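Local coordinates for spindle assembly abnormal protein 6 homolog (PDB 5AL7), which is a central scaffolding component of centrioles that ensures their nine-fold symmetry and is required for centrosome biogenesis and duplication, at residues 17-31 / 48-62. The protein carries 1 engineered substitution. Residues are numbered along the deposited sequence; the frame is centred on the assembly and turned at random.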
loop_
_atom_site.group_PDB
_atom_site.type_symbol
_atom_site.label_atom_id
_atom_site.label_comp_id
_atom_site.label_asym_id
_atom_site.label_seq_id
_atom_site.Cartn_x
_atom_site.Cartn_y
_atom_site.Cartn_z
ATOM N N MET A 17 -8.889 -1.348 15.159
ATOM C CA MET A 17 -7.995 -0.708 16.113
ATOM C C MET A 17 -7.642 0.702 15.635
ATOM O O MET A 17 -6.489 0.993 15.328
ATOM C CB MET A 17 -6.745 -1.561 16.328
ATOM C CG MET A 17 -7.056 -2.940 16.908
ATOM S SD MET A 17 -7.738 -2.926 18.588
ATOM C CE MET A 17 -6.248 -2.608 19.533
ATOM N N ASP A 18 -8.663 1.549 15.520
ATOM C CA ASP A 18 -8.502 2.931 15.083
ATOM C C ASP A 18 -8.465 3.874 16.287
ATOM O O ASP A 18 -9.384 4.675 16.490
ATOM C CB ASP A 18 -9.636 3.322 14.131
ATOM C CG ASP A 18 -9.292 4.532 13.265
ATOM O OD1 ASP A 18 -8.186 5.099 13.448
ATOM O OD2 ASP A 18 -10.131 4.915 12.405
ATOM N N TYR A 19 -7.424 3.748 17.106
ATOM C CA TYR A 19 -7.327 4.541 18.326
ATOM C C TYR A 19 -6.079 5.412 18.331
ATOM O O TYR A 19 -5.632 5.866 19.393
ATOM C CB TYR A 19 -7.346 3.643 19.565
ATOM C CG TYR A 19 -8.616 2.848 19.694
ATOM C CD1 TYR A 19 -9.790 3.446 20.126
ATOM C CD2 TYR A 19 -8.642 1.488 19.377
ATOM C CE1 TYR A 19 -10.965 2.720 20.239
ATOM C CE2 TYR A 19 -9.809 0.753 19.486
ATOM C CZ TYR A 19 -10.967 1.376 19.920
ATOM O OH TYR A 19 -12.131 0.653 20.031
ATOM N N GLY A 20 -5.505 5.624 17.153
ATOM C CA GLY A 20 -4.396 6.544 17.017
ATOM C C GLY A 20 -3.225 6.199 17.904
ATOM O O GLY A 20 -2.797 5.048 17.975
ATOM N N LYS A 21 -2.713 7.210 18.590
ATOM C CA LYS A 21 -1.520 7.068 19.398
ATOM C C LYS A 21 -1.712 6.104 20.574
ATOM O O LYS A 21 -0.737 5.696 21.205
ATOM C CB LYS A 21 -1.079 8.433 19.911
ATOM C CG LYS A 21 -0.494 9.371 18.870
ATOM C CD LYS A 21 -0.250 10.740 19.528
ATOM C CE LYS A 21 0.251 11.798 18.557
ATOM N NZ LYS A 21 1.669 11.565 18.153
ATOM N N SER A 22 -2.959 5.750 20.878
ATOM C CA SER A 22 -3.248 4.786 21.948
ATOM C C SER A 22 -3.010 3.333 21.535
ATOM O O SER A 22 -3.055 2.432 22.368
ATOM C CB SER A 22 -4.683 4.940 22.445
ATOM O OG SER A 22 -4.789 6.030 23.339
ATOM N N VAL A 23 -2.793 3.107 20.244
ATOM C CA VAL A 23 -2.470 1.780 19.748
ATOM C C VAL A 23 -1.016 1.419 20.050
ATOM O O VAL A 23 -0.082 2.108 19.623
ATOM C CB VAL A 23 -2.715 1.655 18.240
ATOM C CG1 VAL A 23 -2.347 0.252 17.759
ATOM C CG2 VAL A 23 -4.161 1.993 17.908
ATOM N N VAL A 24 -0.840 0.346 20.810
ATOM C CA VAL A 24 0.474 -0.111 21.233
ATOM C C VAL A 24 0.795 -1.465 20.590
ATOM O O VAL A 24 0.017 -2.412 20.707
ATOM C CB VAL A 24 0.548 -0.253 22.776
ATOM C CG1 VAL A 24 1.963 -0.559 23.209
ATOM C CG2 VAL A 24 0.076 1.004 23.446
ATOM N N ASN A 25 1.930 -1.561 19.906
ATOM C CA ASN A 25 2.366 -2.833 19.334
ATOM C C ASN A 25 2.948 -3.731 20.412
ATOM O O ASN A 25 4.079 -3.516 20.850
ATOM C CB ASN A 25 3.391 -2.610 18.227
ATOM C CG ASN A 25 2.774 -2.659 16.855
ATOM O OD1 ASN A 25 2.525 -3.734 16.314
ATOM N ND2 ASN A 25 2.500 -1.496 16.291
ATOM N N ILE A 26 2.181 -4.732 20.850
ATOM C CA ILE A 26 2.633 -5.572 21.958
ATOM C C ILE A 26 3.766 -6.495 21.517
ATOM O O ILE A 26 4.508 -7.035 22.350
ATOM C CB ILE A 26 1.472 -6.398 22.567
ATOM C CG1 ILE A 26 0.838 -7.328 21.555
ATOM C CG2 ILE A 26 0.400 -5.496 23.122
ATOM C CD1 ILE A 26 0.136 -8.520 22.193
ATOM N N LEU A 27 3.898 -6.653 20.201
ATOM C CA LEU A 27 4.939 -7.471 19.589
ATOM C C LEU A 27 5.170 -6.978 18.176
ATOM O O LEU A 27 4.209 -6.668 17.470
ATOM C CB LEU A 27 4.534 -8.949 19.578
ATOM C CG LEU A 27 5.548 -9.968 19.069
ATOM C CD1 LEU A 27 6.613 -10.203 20.125
ATOM C CD2 LEU A 27 4.862 -11.270 18.684
ATOM N N PRO A 28 6.437 -6.868 17.756
ATOM C CA PRO A 28 6.674 -6.434 16.378
ATOM C C PRO A 28 6.105 -7.422 15.361
ATOM O O PRO A 28 6.198 -8.638 15.562
ATOM C CB PRO A 28 8.206 -6.369 16.284
ATOM C CG PRO A 28 8.691 -7.259 17.352
ATOM C CD PRO A 28 7.696 -7.122 18.473
ATOM N N SER A 29 5.505 -6.881 14.302
ATOM C CA SER A 29 4.894 -7.669 13.233
ATOM C C SER A 29 5.891 -8.670 12.661
ATOM O O SER A 29 7.018 -8.301 12.315
ATOM C CB SER A 29 4.383 -6.762 12.115
ATOM O OG SER A 29 3.493 -5.789 12.622
ATOM N N VAL A 30 5.504 -9.943 12.612
ATOM C CA VAL A 30 6.451 -10.957 12.131
ATOM C C VAL A 30 5.822 -11.951 11.193
ATOM O O VAL A 30 4.607 -12.077 11.140
ATOM C CB VAL A 30 7.101 -11.760 13.285
ATOM C CG1 VAL A 30 8.246 -10.988 13.914
ATOM C CG2 VAL A 30 6.061 -12.165 14.313
ATOM N N GLU A 31 6.667 -12.622 10.418
ATOM C CA GLU A 31 6.231 -13.731 9.583
ATOM C C GLU A 31 6.234 -15.043 10.376
ATOM O O GLU A 31 7.208 -15.368 11.053
ATOM C CB GLU A 31 7.119 -13.853 8.359
ATOM C CG GLU A 31 6.557 -14.749 7.282
ATOM C CD GLU A 31 7.449 -14.818 6.061
ATOM O OE1 GLU A 31 7.940 -13.753 5.623
ATOM O OE2 GLU A 31 7.662 -15.935 5.547
ATOM N N CYS A 48 2.098 -16.831 7.173
ATOM C CA CYS A 48 1.260 -15.700 7.545
ATOM C C CYS A 48 2.084 -14.565 8.136
ATOM O O CYS A 48 3.269 -14.712 8.411
ATOM C CB CYS A 48 0.192 -16.130 8.548
ATOM S SG CYS A 48 -0.991 -17.352 7.925
ATOM N N LEU A 49 1.419 -13.437 8.344
ATOM C CA LEU A 49 1.979 -12.261 8.990
ATOM C C LEU A 49 1.133 -11.953 10.196
ATOM O O LEU A 49 -0.089 -11.763 10.070
ATOM C CB LEU A 49 1.979 -11.055 8.050
ATOM C CG LEU A 49 2.930 -11.065 6.862
ATOM C CD1 LEU A 49 2.453 -10.040 5.872
ATOM C CD2 LEU A 49 4.348 -10.756 7.324
ATOM N N LEU A 50 1.768 -11.918 11.364
ATOM C CA LEU A 50 1.044 -11.629 12.587
ATOM C C LEU A 50 1.307 -10.222 13.099
ATOM O O LEU A 50 2.457 -9.750 13.151
ATOM C CB LEU A 50 1.377 -12.651 13.662
ATOM C CG LEU A 50 0.377 -12.561 14.814
ATOM C CD1 LEU A 50 -0.019 -13.962 15.213
ATOM C CD2 LEU A 50 0.956 -11.820 16.007
ATOM N N TYR A 51 0.198 -9.580 13.456
ATOM C CA TYR A 51 0.130 -8.236 14.009
ATOM C C TYR A 51 -0.514 -8.283 15.384
ATOM O O TYR A 51 -1.694 -8.607 15.497
ATOM C CB TYR A 51 -0.715 -7.317 13.125
ATOM C CG TYR A 51 -0.283 -7.215 11.694
ATOM C CD1 TYR A 51 -0.762 -8.103 10.734
ATOM C CD2 TYR A 51 0.592 -6.222 11.290
ATOM C CE1 TYR A 51 -0.368 -7.996 9.406
ATOM C CE2 TYR A 51 0.987 -6.107 9.971
ATOM C CZ TYR A 51 0.507 -6.992 9.036
ATOM O OH TYR A 51 0.912 -6.869 7.730
ATOM N N ALA A 52 0.219 -7.924 16.427
ATOM C CA ALA A 52 -0.358 -7.985 17.767
ATOM C C ALA A 52 -0.387 -6.607 18.427
ATOM O O ALA A 52 0.672 -6.023 18.699
ATOM C CB ALA A 52 0.420 -8.988 18.629
ATOM N N GLU A 53 -1.579 -6.070 18.687
ATOM C CA GLU A 53 -1.611 -4.734 19.305
ATOM C C GLU A 53 -2.747 -4.543 20.317
ATOM O O GLU A 53 -3.813 -5.154 20.198
ATOM C CB GLU A 53 -1.683 -3.655 18.213
ATOM C CG GLU A 53 -2.841 -3.790 17.224
ATOM C CD GLU A 53 -2.635 -2.995 15.926
ATOM O OE1 GLU A 53 -1.473 -2.837 15.481
ATOM O OE2 GLU A 53 -3.641 -2.522 15.353
ATOM N N ARG A 54 -2.514 -3.681 21.305
ATOM C CA ARG A 54 -3.522 -3.386 22.332
ATOM C C ARG A 54 -3.791 -1.870 22.484
ATOM O O ARG A 54 -3.075 -1.033 21.940
ATOM C CB ARG A 54 -3.104 -3.965 23.685
ATOM C CG ARG A 54 -2.081 -3.109 24.407
ATOM C CD ARG A 54 -1.824 -3.548 25.843
ATOM N NE ARG A 54 -0.962 -2.575 26.515
ATOM C CZ ARG A 54 0.358 -2.701 26.646
ATOM N NH1 ARG A 54 0.976 -3.781 26.181
ATOM N NH2 ARG A 54 1.057 -1.752 27.260
ATOM N N VAL A 55 -4.826 -1.526 23.238
ATOM C CA VAL A 55 -5.142 -0.130 23.515
ATOM C C VAL A 55 -4.608 0.250 24.903
ATOM O O VAL A 55 -4.710 -0.526 25.852
ATOM C CB VAL A 55 -6.667 0.126 23.441
ATOM C CG1 VAL A 55 -6.950 1.591 23.487
ATOM C CG2 VAL A 55 -7.236 -0.445 22.162
ATOM N N ASP A 56 -4.018 1.432 25.021
ATOM C CA ASP A 56 -3.367 1.815 26.271
ATOM C C ASP A 56 -4.345 2.215 27.394
ATOM O O ASP A 56 -4.090 1.960 28.579
ATOM C CB ASP A 56 -2.355 2.945 26.000
ATOM C CG ASP A 56 -3.005 4.315 25.820
ATOM O OD1 ASP A 56 -4.186 4.393 25.429
ATOM O OD2 ASP A 56 -2.311 5.326 26.053
ATOM N N PHE A 57 -5.453 2.844 27.020
ATOM C CA PHE A 57 -6.398 3.377 27.993
ATOM C C PHE A 57 -7.535 2.426 28.386
ATOM O O PHE A 57 -8.296 2.718 29.305
ATOM C CB PHE A 57 -6.971 4.702 27.478
ATOM C CG PHE A 57 -7.793 4.584 26.225
ATOM C CD1 PHE A 57 -9.133 4.269 26.293
ATOM C CD2 PHE A 57 -7.232 4.827 24.989
ATOM C CE1 PHE A 57 -9.892 4.185 25.152
ATOM C CE2 PHE A 57 -7.992 4.748 23.846
ATOM C CZ PHE A 57 -9.323 4.425 23.929
ATOM N N LYS A 58 -7.690 1.331 27.655
ATOM C CA LYS A 58 -8.715 0.343 27.977
ATOM C C LYS A 58 -8.243 -1.081 27.689
ATOM O O LYS A 58 -7.345 -1.297 26.884
ATOM C CB LYS A 58 -10.001 0.645 27.209
ATOM C CG LYS A 58 -9.887 0.531 25.698
ATOM C CD LYS A 58 -11.254 0.743 25.064
ATOM C CE LYS A 58 -11.196 0.757 23.543
ATOM N NZ LYS A 58 -12.553 0.936 22.937
ATOM N N GLU A 59 -8.824 -2.051 28.378
ATOM C CA GLU A 59 -8.487 -3.450 28.133
ATOM C C GLU A 59 -9.065 -3.878 26.802
ATOM O O GLU A 59 -10.267 -4.157 26.684
ATOM C CB GLU A 59 -9.002 -4.350 29.254
ATOM C CG GLU A 59 -8.354 -4.037 30.577
ATOM C CD GLU A 59 -8.945 -4.828 31.699
ATOM O OE1 GLU A 59 -10.072 -5.343 31.527
ATOM O OE2 GLU A 59 -8.308 -4.885 32.768
ATOM N N LEU A 60 -8.214 -3.862 25.786
ATOM C CA LEU A 60 -8.615 -4.292 24.461
ATOM C C LEU A 60 -7.424 -4.825 23.685
ATOM O O LEU A 60 -6.458 -4.107 23.430
ATOM C CB LEU A 60 -9.276 -3.147 23.703
ATOM C CG LEU A 60 -9.823 -3.512 22.326
ATOM C CD1 LEU A 60 -10.901 -4.588 22.420
ATOM C CD2 LEU A 60 -10.374 -2.274 21.671
ATOM N N LEU A 61 -7.513 -6.086 23.291
ATOM C CA LEU A 61 -6.434 -6.727 22.555
ATOM C C LEU A 61 -6.895 -7.205 21.189
ATOM O O LEU A 61 -7.964 -7.810 21.055
ATOM C CB LEU A 61 -5.887 -7.912 23.340
ATOM C CG LEU A 61 -4.924 -8.826 22.583
ATOM C CD1 LEU A 61 -3.552 -8.185 22.420
ATOM C CD2 LEU A 61 -4.830 -10.155 23.276
ATOM N N GLN A 62 -6.094 -6.936 20.168
ATOM C CA GLN A 62 -6.404 -7.496 18.864
ATOM C C GLN A 62 -5.195 -8.170 18.238
ATOM O O GLN A 62 -4.071 -7.628 18.257
ATOM C CB GLN A 62 -6.946 -6.438 17.910
ATOM C CG GLN A 62 -7.721 -7.056 16.761
ATOM C CD GLN A 62 -8.007 -6.080 15.662
ATOM O OE1 GLN A 62 -7.091 -5.618 14.984
ATOM N NE2 GLN A 62 -9.278 -5.768 15.456
#
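Tyr19 sets CG beside its backbone N (chi1 -61°), while Phe57 and Lys58 place theirs between backbone N and carbonyl carbon (chi1 64° in both), torsions that bring these two, in the loop after strand 48-55, to the Tyr19 ring. Phe57 presents its edge to the face of Tyr19 in an offset edge-to-face pair, planes at 79°. Lys58, extended beyond CG, crosses the phenol at about a right angle and donates from NZ to Tyr19 OH (3.0 Å). Val55 CG2 fills the angle between Tyr19 CD2 (3.7 Å) and Met17 CE (3.5 Å), and Leu60 CD2 lies against Tyr19 CE2. Replacing Tyr19 by an alanine would probably leave Lys58 NZ without this acceptor and strip cover from Val55 and Leu60. Ser22 OG gives a 2.7 Å bond to Asp56 OD1 from above the carboxylate plane.

In the antiparallel ladder beyond, Val24 N bonds to Arg54 O and Arg54 N to Val24 O, both at 2.9 Å. Ile26 N continues it to Ala52 O, tilted from the carbonyl plane; past the corner, Val30 and Leu50 pair again. Ile26 packs CG1 and CD1 against Ala52 CB, CD1 also reaching Leu61 CD1 (3.7 Å), and touches Val105 of helix 97-113. Buried Glu53 bridges to Arg64, which probably offsets its charge. Apolar and polar side-chain contacts thus hold the end of this SAS-6 head-domain hairpin, which does not rest on backbone bonds alone.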